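Local coordinates for protein uncharacterized tRNA/rRNA methyltransferase HI0380 (PDB 3ILK) that probably methylates RNA with S-adenosyl-L-methionine as methyl donor, as a dimeric member of the TrmH (SpoU) family of the SPOUT clan, at residues R96-A99 with E100-A104; E155-M158 with A159-Q163; F187-T190 with E191-Q195; L230-V233 with E234-I237. All coordinates share one frame; numbering follows the deposited sequence.

Contact 1 of 4, residues R96-A99 with E100-A104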
# COMPACT_ATOMS: atom_id res chain seq x y z
N ARG A 96 -11.34 0.50 7.69
CA ARG A 96 -10.68 1.81 7.68
C ARG A 96 -11.36 2.80 8.64
O ARG A 96 -10.72 3.32 9.54
CB ARG A 96 -10.62 2.37 6.25
CG ARG A 96 -9.50 3.33 6.08
CD ARG A 96 -8.98 3.36 4.66
NE ARG A 96 -8.38 2.09 4.26
CZ ARG A 96 -8.00 1.77 3.01
NH1 ARG A 96 -7.46 0.58 2.77
NH2 ARG A 96 -8.17 2.64 2.00
N GLU A 97 -12.66 3.06 8.46
CA GLU A 97 -13.39 3.95 9.38
C GLU A 97 -13.33 3.40 10.79
O GLU A 97 -13.16 4.11 11.73
CB GLU A 97 -14.86 4.06 9.00
CG GLU A 97 -15.56 5.30 9.59
CD GLU A 97 -17.10 5.26 9.49
OE1 GLU A 97 -17.65 4.58 8.57
OE2 GLU A 97 -17.77 5.93 10.33
N CYS A 98 -13.47 2.09 10.92
CA CYS A 98 -13.42 1.50 12.24
C CYS A 98 -12.11 1.83 13.00
O CYS A 98 -12.14 2.24 14.17
CB CYS A 98 -13.57 0.00 12.14
SG CYS A 98 -13.57 -0.68 13.78
N ALA A 99 -10.97 1.67 12.31
CA ALA A 99 -9.64 1.97 12.88
C ALA A 99 -9.50 3.46 13.25
O ALA A 99 -8.92 3.81 14.30
CB ALA A 99 -8.54 1.53 11.88
N GLU A 100 -10.03 4.34 12.41
CA GLU A 100 -9.95 5.75 12.75
C GLU A 100 -10.70 6.04 14.05
O GLU A 100 -10.21 6.82 14.87
CB GLU A 100 -10.49 6.64 11.66
CG GLU A 100 -9.59 6.66 10.45
CD GLU A 100 -10.29 7.23 9.26
OE1 GLU A 100 -9.87 6.90 8.12
OE2 GLU A 100 -11.29 7.97 9.47
N LYS A 101 -11.86 5.41 14.23
CA LYS A 101 -12.58 5.57 15.50
C LYS A 101 -11.83 4.97 16.67
O LYS A 101 -11.84 5.55 17.72
CB LYS A 101 -13.93 4.86 15.46
CG LYS A 101 -15.10 5.61 14.89
CD LYS A 101 -16.32 4.69 15.15
CE LYS A 101 -17.30 4.71 14.02
NZ LYS A 101 -18.12 5.98 14.07
N VAL A 102 -11.32 3.74 16.54
CA VAL A 102 -10.61 3.12 17.65
C VAL A 102 -9.44 4.03 18.11
O VAL A 102 -9.32 4.37 19.31
CB VAL A 102 -10.18 1.69 17.25
CG1 VAL A 102 -9.44 0.98 18.38
CG2 VAL A 102 -11.49 0.85 16.95
N VAL A 103 -8.67 4.51 17.14
CA VAL A 103 -7.49 5.27 17.40
C VAL A 103 -7.81 6.62 18.07
O VAL A 103 -7.00 7.13 18.83
CB VAL A 103 -6.68 5.52 16.08
CG1 VAL A 103 -6.86 6.97 15.57
CG2 VAL A 103 -5.25 5.22 16.32
N ALA A 104 -8.97 7.20 17.79
CA ALA A 104 -9.34 8.46 18.48
C ALA A 104 -10.14 8.17 19.80
O ALA A 104 -10.52 9.09 20.52
CB ALA A 104 -10.15 9.29 17.55
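Cys98 and Val102 meet one turn apart on helix 95-104, on the face turned inward: the sulfur SG of Cys98 lies 4.1 Å from Val102 CG2, a contact without any polar component. That methyl also closes over the backbone, with Val102 CG2 3.2 Å from Cys98 O, the carbonyl that takes the hydrogen bond from Val102 N. Small and branched residues suit this side. Ala99 has only a methyl group, so helix 145-169 can come close, with Leu156 and Ala159 packing on it, and Val102 adds its own contact with Leu156.

The other face is looser and carries charge. Glu97 and Lys101 run side by side and point the same way, and Glu97 OE2 stands 3.8 Å from Lys101 NZ, a long salt bridge. The extended chain of Glu97 (chi1 -161°) stands out from the helix, and Lys101, bent at its last two torsions, leans back to it. Lys101 also makes a cation-pi contact with Tyr130. Glu100 folds CG back over the preceding turn, 3.6 Å from Arg96 O, while its OE1 stays 6.3 Å from Arg96 NE.

Arg96 turns instead to Glu155, pairing through NE with Glu155 of its own chain and through NH1 with Glu155 of the second subunit. The chemistry thus divides the helix: apolar packing joins it to helix 145-169, the long Glu97-Lys101 pair probably adds only modest stability, and the arginine at the subunit boundary spends its charge on two carboxylates, one from each chain.

Contact 2 of 4, residues E155-M158 with A159-Q163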
# COMPACT_ATOMS: atom_id res chain seq x y z
N GLU A 155 -5.20 -2.53 9.73
CA GLU A 155 -5.85 -1.22 9.59
C GLU A 155 -5.68 -0.45 10.89
O GLU A 155 -5.47 0.75 10.87
CB GLU A 155 -7.34 -1.36 9.24
CG GLU A 155 -7.69 -1.64 7.77
CD GLU A 155 -7.31 -0.53 6.78
OE1 GLU A 155 -7.86 -0.53 5.67
OE2 GLU A 155 -6.49 0.36 7.09
N LEU A 156 -5.72 -1.15 12.02
CA LEU A 156 -5.39 -0.51 13.29
C LEU A 156 -3.98 0.09 13.34
O LEU A 156 -3.79 1.29 13.69
CB LEU A 156 -5.66 -1.43 14.48
CG LEU A 156 -7.12 -1.80 14.76
CD1 LEU A 156 -7.07 -2.96 15.75
CD2 LEU A 156 -7.98 -0.60 15.31
N ARG A 157 -3.00 -0.69 12.92
CA ARG A 157 -1.67 -0.17 12.93
C ARG A 157 -1.54 1.03 11.98
O ARG A 157 -0.89 2.04 12.33
CB ARG A 157 -0.64 -1.23 12.57
CG ARG A 157 0.78 -0.71 12.73
CD ARG A 157 1.87 -1.77 12.54
NE ARG A 157 3.18 -1.18 12.85
CZ ARG A 157 3.68 -1.08 14.08
NH1 ARG A 157 3.01 -1.54 15.12
NH2 ARG A 157 4.83 -0.49 14.27
N MSE A 158 -2.15 0.92 10.79
CA MSE A 158 -2.09 2.02 9.80
C MSE A 158 -2.74 3.29 10.36
O MSE A 158 -2.26 4.37 10.12
CB MSE A 158 -2.81 1.67 8.49
CG MSE A 158 -2.16 0.54 7.71
SE MSE A 158 -0.33 0.99 7.16
CE MSE A 158 -0.86 2.48 6.01
N ALA A 159 -3.86 3.13 11.08
CA ALA A 159 -4.52 4.28 11.71
C ALA A 159 -3.59 4.94 12.74
O ALA A 159 -3.44 6.15 12.76
CB ALA A 159 -5.84 3.86 12.33
N PHE A 160 -2.97 4.11 13.58
CA PHE A 160 -1.99 4.54 14.56
C PHE A 160 -0.80 5.34 13.94
O PHE A 160 -0.44 6.41 14.47
CB PHE A 160 -1.53 3.30 15.36
CG PHE A 160 -0.34 3.54 16.27
CD1 PHE A 160 -0.47 4.29 17.45
CD2 PHE A 160 0.90 2.94 15.99
CE1 PHE A 160 0.63 4.49 18.30
CE2 PHE A 160 2.00 3.12 16.83
CZ PHE A 160 1.86 3.89 17.98
N LEU A 161 -0.27 4.84 12.81
CA LEU A 161 0.91 5.44 12.17
C LEU A 161 0.57 6.77 11.51
O LEU A 161 1.33 7.71 11.61
CB LEU A 161 1.56 4.47 11.17
CG LEU A 161 2.04 3.11 11.74
CD1 LEU A 161 2.46 2.11 10.68
CD2 LEU A 161 3.17 3.28 12.75
N VAL A 162 -0.58 6.82 10.83
CA VAL A 162 -1.03 8.02 10.13
C VAL A 162 -1.33 9.12 11.17
O VAL A 162 -1.01 10.27 10.96
CB VAL A 162 -2.26 7.71 9.23
CG1 VAL A 162 -2.83 8.98 8.62
CG2 VAL A 162 -1.88 6.73 8.13
N GLN A 163 -1.92 8.73 12.29
CA GLN A 163 -2.17 9.68 13.38
C GLN A 163 -0.88 10.21 14.01
O GLN A 163 -0.81 11.38 14.37
CB GLN A 163 -3.05 9.04 14.45
CG GLN A 163 -3.45 9.96 15.58
CD GLN A 163 -3.80 9.18 16.82
OE1 GLN A 163 -4.97 9.15 17.24
NE2 GLN A 163 -2.80 8.51 17.40
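Arg157 lies against Leu161 one turn later on helix 145-169, the long helix that follows the parallel sheet of this SPOUT-type fold and faces the second subunit. From CB, the arginine chain sets off on the side opposite its own amide nitrogen (chi1 -174°) and stays extended as far as NE. Its CG is the first atom to touch, 3.9 Å from Leu161 CD1; further out, NE passes 4.0 Å from the same methyl. The guanidinium then turns away to its polar partner, NH1 donating to Met31 O. Arginine suits the place because its methylene part can pack on leucine while its end reaches a backbone carbonyl.

Leu161 fits by curling over the turn it bonds to: its CG is 3.2 Å from Arg157 O, the acceptor for Leu161 N. Pro135 of the second subunit packs on Leu161 and on Met158, modelled as selenomethionine, so this flank belongs to the dimer interface. Ala159 sets CB 3.5 Å from Glu155 O. The Glu155 carboxylate itself points out of the turn, where OE1 is hydrogen-bonded to the hydroxyl of Tyr154 of the second subunit.

Phe160 leans toward Leu5, and its ring presents an edge to Arg157 O. At the far end of the contact, Val162 CG2 comes to 3.1 Å from Met158 O, the same oxygen that accepts the hydrogen bond from Val162 N.

Contact 3 of 4, residues F187-T190 with E191-Q195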
# COMPACT_ATOMS: atom_id res chain seq x y z
N PHE A 187 9.37 34.47 -13.28
CA PHE A 187 8.60 34.45 -14.53
C PHE A 187 9.31 35.31 -15.57
O PHE A 187 9.55 34.84 -16.66
CB PHE A 187 7.13 34.88 -14.34
CG PHE A 187 6.33 33.96 -13.48
CD1 PHE A 187 6.31 32.57 -13.72
CD2 PHE A 187 5.54 34.47 -12.45
CE1 PHE A 187 5.55 31.71 -12.92
CE2 PHE A 187 4.78 33.63 -11.65
CZ PHE A 187 4.79 32.26 -11.87
N ASP A 188 9.68 36.54 -15.21
CA ASP A 188 10.50 37.37 -16.12
C ASP A 188 11.79 36.68 -16.57
O ASP A 188 12.19 36.80 -17.73
CB ASP A 188 10.78 38.74 -15.49
CG ASP A 188 9.50 39.45 -15.14
OD1 ASP A 188 9.51 40.64 -14.68
OD2 ASP A 188 8.46 38.80 -15.36
N TYR A 189 12.42 35.93 -15.67
CA TYR A 189 13.63 35.19 -15.95
C TYR A 189 13.37 34.03 -16.96
O TYR A 189 14.09 33.92 -17.94
CB TYR A 189 14.26 34.69 -14.64
CG TYR A 189 15.69 34.12 -14.69
CD1 TYR A 189 16.53 34.35 -15.79
CD2 TYR A 189 16.21 33.42 -13.60
CE1 TYR A 189 17.84 33.89 -15.80
CE2 TYR A 189 17.52 32.91 -13.60
CZ TYR A 189 18.33 33.15 -14.70
OH TYR A 189 19.63 32.68 -14.72
N THR A 190 12.37 33.19 -16.70
CA THR A 190 11.88 32.19 -17.66
C THR A 190 11.61 32.83 -19.05
O THR A 190 12.09 32.33 -20.07
CB THR A 190 10.59 31.50 -17.15
OG1 THR A 190 10.84 30.85 -15.89
CG2 THR A 190 10.05 30.48 -18.16
N GLU A 191 10.87 33.94 -19.06
CA GLU A 191 10.53 34.65 -20.31
C GLU A 191 11.75 35.09 -21.10
O GLU A 191 11.92 34.70 -22.26
CB GLU A 191 9.71 35.91 -20.06
CG GLU A 191 8.56 35.79 -19.09
CD GLU A 191 7.74 37.06 -19.03
OE1 GLU A 191 7.61 37.75 -20.07
OE2 GLU A 191 7.22 37.38 -17.92
N ARG A 192 12.56 35.95 -20.47
CA ARG A 192 13.82 36.38 -21.06
C ARG A 192 14.64 35.21 -21.66
O ARG A 192 15.07 35.27 -22.82
CB ARG A 192 14.68 37.16 -20.05
CG ARG A 192 15.98 37.65 -20.69
CD ARG A 192 16.81 38.53 -19.80
NE ARG A 192 17.80 37.77 -19.05
CZ ARG A 192 17.82 37.68 -17.73
NH1 ARG A 192 16.89 38.31 -17.02
NH2 ARG A 192 18.76 36.97 -17.12
N ILE A 193 14.85 34.17 -20.87
CA ILE A 193 15.68 33.03 -21.31
C ILE A 193 15.06 32.31 -22.52
O ILE A 193 15.74 32.02 -23.51
CB ILE A 193 15.98 32.05 -20.12
CG1 ILE A 193 17.04 32.66 -19.17
CG2 ILE A 193 16.38 30.63 -20.61
CD1 ILE A 193 18.42 32.96 -19.82
N TYR A 194 13.76 32.06 -22.45
CA TYR A 194 13.10 31.31 -23.50
C TYR A 194 12.78 32.15 -24.74
O TYR A 194 12.57 31.60 -25.82
CB TYR A 194 11.93 30.51 -22.94
CG TYR A 194 12.46 29.29 -22.20
CD1 TYR A 194 12.65 28.08 -22.87
CD2 TYR A 194 12.83 29.37 -20.85
CE1 TYR A 194 13.18 26.97 -22.21
CE2 TYR A 194 13.37 28.26 -20.19
CZ TYR A 194 13.53 27.06 -20.87
OH TYR A 194 14.05 25.98 -20.22
N GLN A 195 12.78 33.47 -24.58
CA GLN A 195 12.79 34.38 -25.72
C GLN A 195 14.19 34.45 -26.34
O GLN A 195 14.33 34.63 -27.54
CB GLN A 195 12.36 35.78 -25.30
CG GLN A 195 10.88 35.93 -25.12
CD GLN A 195 10.43 37.35 -25.31
OE1 GLN A 195 10.63 38.21 -24.44
NE2 GLN A 195 9.80 37.62 -26.45
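Helix 180-197 belongs to the C-terminal helical part of the chain, and two of its successive turns meet here through an aromatic ring, a guanidinium group and an aliphatic chain. The first torsion of Tyr189 holds the ring out from the helix (chi1 -168°), and Arg192, bent at its third torsion, folds back to meet it. Tyr189 CD1 lies over one face of the guanidinium, whereas seen from the ring the approach is oblique; the two planes are 27° apart, with Arg192 NH2 3.5 Å from Tyr189 CE1. Ile193 lies alongside the same ring and touches it through CG1, 3.7 Å from Tyr189 CE1. A tyrosine suits the spot because its ring gives apolar surface to isoleucine while the hydroxyl reaches beyond.

Two acidic groups come close on another side, Asp188 OD2 and Glu191 OE2 being 3.2 Å apart, but this approach of like charges is doubtful because the glutamate chain is strained in the model. One turn on from Thr190, the ring of Tyr194 puts an edge in plane against Thr190 O, with CD2 3.1 Å from it, and CG2 of the threonine is 4.0 Å from Tyr194 CD2 too. Thr190 OG1 bonds back to Phe186 O, as threonines within helices often do.

Among its neighbours, the helix rests Tyr189, Thr190 and Ile193 on helix 220-240, where Glu234 receives both the tyrosine hydroxyl and the arginine, while Phe187 and Glu191 face helix 204-216.

Contact 4 of 4, residues L230-V233 with E234-I237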
# COMPACT_ATOMS: atom_id res chain seq x y z
N LEU A 230 17.25 27.64 -14.82
CA LEU A 230 17.38 28.82 -15.70
C LEU A 230 18.80 29.41 -15.79
O LEU A 230 19.24 29.86 -16.86
CB LEU A 230 16.38 29.91 -15.31
CG LEU A 230 14.91 29.54 -15.45
CD1 LEU A 230 14.07 30.62 -14.79
CD2 LEU A 230 14.51 29.33 -16.89
N SER A 231 19.50 29.41 -14.65
CA SER A 231 20.89 29.83 -14.59
C SER A 231 21.77 28.84 -15.32
O SER A 231 22.71 29.23 -16.02
CB SER A 231 21.34 29.98 -13.15
OG SER A 231 20.41 30.83 -12.49
N ALA A 232 21.46 27.56 -15.17
CA ALA A 232 22.19 26.53 -15.90
C ALA A 232 22.08 26.76 -17.42
O ALA A 232 23.10 26.84 -18.10
CB ALA A 232 21.73 25.16 -15.47
N VAL A 233 20.86 26.91 -17.94
CA VAL A 233 20.60 27.27 -19.35
C VAL A 233 21.27 28.61 -19.77
O VAL A 233 21.85 28.71 -20.86
CB VAL A 233 19.06 27.31 -19.64
CG1 VAL A 233 18.77 27.67 -21.11
CG2 VAL A 233 18.42 25.96 -19.32
N GLU A 234 21.19 29.63 -18.90
CA GLU A 234 21.79 30.92 -19.16
C GLU A 234 23.30 30.86 -19.41
O GLU A 234 23.79 31.44 -20.38
CB GLU A 234 21.49 31.93 -18.04
CG GLU A 234 21.93 33.35 -18.39
CD GLU A 234 21.49 34.42 -17.39
OE1 GLU A 234 21.36 34.15 -16.17
OE2 GLU A 234 21.28 35.55 -17.85
N LYS A 235 24.02 30.18 -18.53
CA LYS A 235 25.45 29.95 -18.66
C LYS A 235 25.79 29.38 -20.05
O LYS A 235 26.73 29.83 -20.70
CB LYS A 235 25.98 29.02 -17.56
CG LYS A 235 25.88 29.62 -16.15
CD LYS A 235 26.39 28.69 -15.02
CE LYS A 235 25.39 27.57 -14.64
NZ LYS A 235 25.59 26.34 -15.51
N ARG A 236 24.99 28.41 -20.49
CA ARG A 236 25.16 27.81 -21.82
C ARG A 236 24.94 28.79 -22.98
O ARG A 236 25.75 28.85 -23.91
CB ARG A 236 24.25 26.59 -21.98
CG ARG A 236 24.94 25.22 -21.95
CD ARG A 236 26.24 25.16 -22.72
NE ARG A 236 26.32 23.93 -23.51
CZ ARG A 236 26.52 22.72 -23.00
NH1 ARG A 236 26.67 22.54 -21.69
NH2 ARG A 236 26.56 21.68 -23.82
N ILE A 237 23.83 29.54 -22.94
CA ILE A 237 23.55 30.63 -23.89
C ILE A 237 24.74 31.59 -23.95
O ILE A 237 25.21 31.95 -25.04
CB ILE A 237 22.28 31.46 -23.50
CG1 ILE A 237 21.01 30.60 -23.51
CG2 ILE A 237 22.11 32.69 -24.42
CD1 ILE A 237 19.79 31.28 -22.88
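Residues 230-237 form regular alpha-helix within helix 220-240 of the C-terminal helical part, each carbonyl from Leu230 to Val233 accepting from the amide four residues on, though Arg236 N to Ala232 O, at 3.4 Å, is weak. Val233 and Ile237 meet on one face, Val233 CG1 lying 4.1 Å from Ile237 CD1. A chi1 of -179° swings this valine methyl away from the residue's own nitrogen and toward the next turn. Both are apolar residues fitted to the dimer boundary: Tyr194 of the second subunit packs on Val233, and Arg236 of the second subunit on Ile237.

On the side facing helix 180-197, Glu234 sets CB 3.3 Å from Leu230 O, and its chain, extended through the first two torsions, points to that helix. Ser231 faces the same way through OG, which bonds to the Tyr189 hydroxyl and to Asn227 O. Leu230 packs on Phe186 and Tyr194 of helix 180-197.

Lys235 is exposed, as suits a lysine, yet bends at its last two torsions (chi3 -78°, chi4 88°) and folds back over the preceding turn. Its CE passes 3.4 Å from Ser231 O, and NZ ends 3.4 Å from Ala232 CA.

The four contacts follow one another along the chain and fall into two groups. Contacts 1 and 2, on helices 95-104 and 145-169, have centres 8 Å apart and touch within the domain built on the parallel sheet, near the residues that probably bind S-adenosyl-L-methionine. Contacts 3 and 4, on helices 180-197 and 220-240, have centres 11 Å apart and also touch, but lie far from the first pair: the centres of contacts 2 and 3 are about 47 Å apart. Each group joins its two helices through a glutamate-arginine salt bridge. Both groups also reach the second subunit, so the dimer is formed by the sheet-based domain and the C-terminal helices alike.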